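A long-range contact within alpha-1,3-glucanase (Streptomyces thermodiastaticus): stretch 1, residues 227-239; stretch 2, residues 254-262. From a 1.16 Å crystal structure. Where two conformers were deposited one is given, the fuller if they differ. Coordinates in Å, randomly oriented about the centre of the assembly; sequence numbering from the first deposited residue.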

# COMPACT_ATOMS: atom_id res chain seq x y z
N ALA A 227 0.32 -27.69 -16.10
CA ALA A 227 1.59 -27.47 -16.78
C ALA A 227 2.59 -26.77 -15.87
O ALA A 227 3.77 -27.13 -15.85
CB ALA A 227 1.37 -26.66 -18.06
N PHE A 228 2.15 -25.75 -15.14
CA PHE A 228 3.06 -25.08 -14.21
C PHE A 228 3.53 -26.05 -13.13
O PHE A 228 4.71 -26.07 -12.77
CB PHE A 228 2.37 -23.87 -13.57
CG PHE A 228 2.45 -22.61 -14.38
CD1 PHE A 228 2.04 -22.59 -15.71
CD2 PHE A 228 2.93 -21.44 -13.82
CE1 PHE A 228 2.11 -21.42 -16.45
CE2 PHE A 228 3.01 -20.27 -14.55
CZ PHE A 228 2.60 -20.26 -15.87
N ARG A 229 2.60 -26.85 -12.61
CA ARG A 229 2.95 -27.87 -11.63
C ARG A 229 3.99 -28.84 -12.19
O ARG A 229 4.98 -29.16 -11.53
CB ARG A 229 1.66 -28.61 -11.26
CG ARG A 229 1.68 -29.51 -10.07
CD ARG A 229 0.24 -29.94 -9.82
NE ARG A 229 0.09 -30.94 -8.78
CZ ARG A 229 -0.97 -31.73 -8.68
NH1 ARG A 229 -1.94 -31.64 -9.57
NH2 ARG A 229 -1.05 -32.62 -7.70
N ASP A 230 3.78 -29.30 -13.43
CA ASP A 230 4.72 -30.22 -14.05
C ASP A 230 6.08 -29.57 -14.28
O ASP A 230 7.12 -30.22 -14.10
CB ASP A 230 4.15 -30.74 -15.37
CG ASP A 230 2.95 -31.65 -15.19
OD1 ASP A 230 2.75 -32.16 -14.07
OD2 ASP A 230 2.22 -31.87 -16.17
N ALA A 231 6.09 -28.30 -14.69
CA ALA A 231 7.36 -27.62 -14.92
C ALA A 231 8.13 -27.46 -13.61
O ALA A 231 9.35 -27.67 -13.57
CB ALA A 231 7.12 -26.26 -15.57
N ILE A 232 7.44 -27.09 -12.53
CA ILE A 232 8.08 -26.95 -11.23
C ILE A 232 8.72 -28.26 -10.81
O ILE A 232 9.87 -28.29 -10.34
CB ILE A 232 7.07 -26.43 -10.19
CG1 ILE A 232 6.71 -24.97 -10.50
CG2 ILE A 232 7.62 -26.57 -8.78
CD1 ILE A 232 5.52 -24.46 -9.71
N ALA A 233 8.00 -29.37 -10.98
CA ALA A 233 8.55 -30.68 -10.62
C ALA A 233 9.77 -31.02 -11.48
O ALA A 233 10.71 -31.67 -10.99
CB ALA A 233 7.48 -31.75 -10.75
N ALA A 234 9.78 -30.60 -12.74
CA ALA A 234 10.88 -30.93 -13.65
C ALA A 234 12.06 -29.98 -13.52
O ALA A 234 13.13 -30.27 -14.08
CB ALA A 234 10.38 -30.92 -15.09
N ALA A 235 11.91 -28.87 -12.81
CA ALA A 235 12.96 -27.85 -12.71
C ALA A 235 13.42 -27.64 -11.27
O ALA A 235 13.84 -26.54 -10.90
CB ALA A 235 12.51 -26.54 -13.34
N GLN A 236 13.36 -28.69 -10.45
CA GLN A 236 13.81 -28.58 -9.07
C GLN A 236 15.29 -28.24 -9.02
O GLN A 236 16.11 -28.88 -9.69
CB GLN A 236 13.54 -29.89 -8.33
CG GLN A 236 12.07 -30.09 -7.97
CD GLN A 236 11.57 -29.03 -7.01
OE1 GLN A 236 11.83 -29.10 -5.81
NE2 GLN A 236 10.85 -28.04 -7.54
N GLY A 237 15.64 -27.23 -8.22
CA GLY A 237 16.97 -26.68 -8.22
C GLY A 237 17.28 -25.78 -9.39
O GLY A 237 18.42 -25.32 -9.51
N GLY A 238 16.30 -25.51 -10.25
CA GLY A 238 16.53 -24.73 -11.45
C GLY A 238 15.46 -23.70 -11.72
O GLY A 238 14.85 -23.16 -10.80
N VAL A 239 15.22 -23.43 -13.00
CA VAL A 239 14.41 -22.29 -13.42
C VAL A 239 13.28 -22.78 -14.29
O VAL A 239 13.50 -23.52 -15.26
CB VAL A 239 15.26 -21.25 -14.18
CG1 VAL A 239 14.39 -20.11 -14.69
CG2 VAL A 239 16.39 -20.73 -13.29
N SER A 254 0.87 -25.66 -4.98
CA SER A 254 1.48 -25.98 -3.71
C SER A 254 2.73 -26.82 -3.98
O SER A 254 3.02 -27.18 -5.13
CB SER A 254 0.49 -26.67 -2.77
OG SER A 254 0.11 -27.93 -3.31
N GLY A 255 3.47 -27.16 -2.94
CA GLY A 255 4.76 -27.77 -3.19
C GLY A 255 5.71 -26.91 -3.98
O GLY A 255 6.62 -27.42 -4.63
N VAL A 256 5.51 -25.59 -3.97
CA VAL A 256 6.44 -24.67 -4.62
C VAL A 256 7.64 -24.53 -3.70
O VAL A 256 7.56 -23.89 -2.64
CB VAL A 256 5.78 -23.32 -4.92
CG1 VAL A 256 6.74 -22.46 -5.72
CG2 VAL A 256 4.48 -23.52 -5.71
N GLN A 257 8.75 -25.16 -4.08
CA GLN A 257 10.01 -25.09 -3.36
C GLN A 257 11.13 -25.36 -4.35
O GLN A 257 10.92 -25.97 -5.39
CB GLN A 257 10.07 -26.09 -2.20
CG GLN A 257 9.84 -27.55 -2.58
CD GLN A 257 9.66 -28.47 -1.37
OE1 GLN A 257 9.10 -28.07 -0.35
NE2 GLN A 257 10.14 -29.70 -1.49
N ASN A 258 12.33 -24.88 -4.01
CA ASN A 258 13.54 -25.19 -4.77
C ASN A 258 13.38 -24.90 -6.25
O ASN A 258 13.67 -25.73 -7.11
CB ASN A 258 13.99 -26.63 -4.54
CG ASN A 258 14.28 -26.93 -3.09
OD1 ASN A 258 13.80 -27.92 -2.53
ND2 ASN A 258 15.08 -26.08 -2.47
N VAL A 259 12.88 -23.70 -6.57
CA VAL A 259 12.57 -23.37 -7.95
C VAL A 259 12.54 -21.86 -8.11
O VAL A 259 12.15 -21.13 -7.19
CB VAL A 259 11.24 -24.04 -8.40
CG1 VAL A 259 10.04 -23.33 -7.76
CG2 VAL A 259 11.14 -24.06 -9.92
N THR A 260 12.96 -21.40 -9.27
CA THR A 260 12.76 -20.04 -9.71
C THR A 260 11.68 -20.07 -10.79
O THR A 260 11.76 -20.85 -11.74
CB THR A 260 14.05 -19.47 -10.29
OG1 THR A 260 15.03 -19.35 -9.25
CG2 THR A 260 13.82 -18.11 -10.94
N LEU A 261 10.64 -19.27 -10.60
CA LEU A 261 9.60 -19.08 -11.60
C LEU A 261 9.84 -17.70 -12.20
O LEU A 261 9.64 -16.68 -11.53
CB LEU A 261 8.22 -19.17 -10.94
CG LEU A 261 6.98 -19.36 -11.81
CD1 LEU A 261 7.18 -20.46 -12.82
CD2 LEU A 261 5.78 -19.67 -10.93
N GLN A 262 10.29 -17.68 -13.45
CA GLN A 262 10.77 -16.46 -14.08
C GLN A 262 10.02 -16.20 -15.37
O GLN A 262 9.98 -17.05 -16.27
CB GLN A 262 12.26 -16.57 -14.37
CG GLN A 262 12.81 -15.36 -15.09
CD GLN A 262 14.32 -15.35 -15.11
OE1 GLN A 262 14.96 -16.17 -14.46
NE2 GLN A 262 14.89 -14.42 -15.86
O HOH W 1 12.55 -30.38 -3.51
O HOH W 2 10.06 -30.40 -4.74
O HOH W 3 16.14 -21.86 -8.63

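The contact joins the end of a helix and the turn and strand that follow it to a second stretch that runs from loop into a strand, paired in parallel with the first, with a short backbone ladder, one bridging glutamine and a patch of apolar side chains, burying 575 Å² in all.

The register follows from the CA positions: Val 239 CA lies 4.6 Å from Thr 260 CA, and the two residues form a parallel bridge with side chains on the same face, where Val 239 CG2 comes within 4.0 Å of Thr 260 CB. Two backbone hydrogen bonds lead into it. Gly 237 N donates to Asn 258 O at 2.7 Å (angle 156°), and Thr 260 N donates to Gly 238 O at 3.0 Å (angle 165°). A CA-H...O contact extends the pairing, Val 239 CA lying 3.5 Å from Thr 260 O.

The chain reaches this strand through a type II turn from Ala 235 to Gly 238, closed by Gly 238 N donating to Ala 235 O at 2.7 Å. Gly 237 has phi 77°, a value that by itself favours glycine.

Gln 236 ties helix, turn and second stretch together. Gln 236 NE2 donates both to Ile 232 O (3.0 Å, 165°) and to Gln 257 O (3.0 Å, 146°). Gln 236 OE1 lies 3.3 Å from Gln 257 O, but two acceptors cannot bond; Gln 236 OE1 instead accepts from water 1 at 2.7 Å, and that water also donates to Asn 258 OD1 at 2.9 Å.

Apolar packing lies along the helix. Ile 232 CD1 is 4.2 Å from Val 256 CG2, and Ile 232 CG2 is 4.2 Å from Val 259 CG1, so this one side chain touches two valines. Further back, Leu 261 CD2 meets the edge of the Phe 228 ring, 4.4 Å from CD2 of Phe 228.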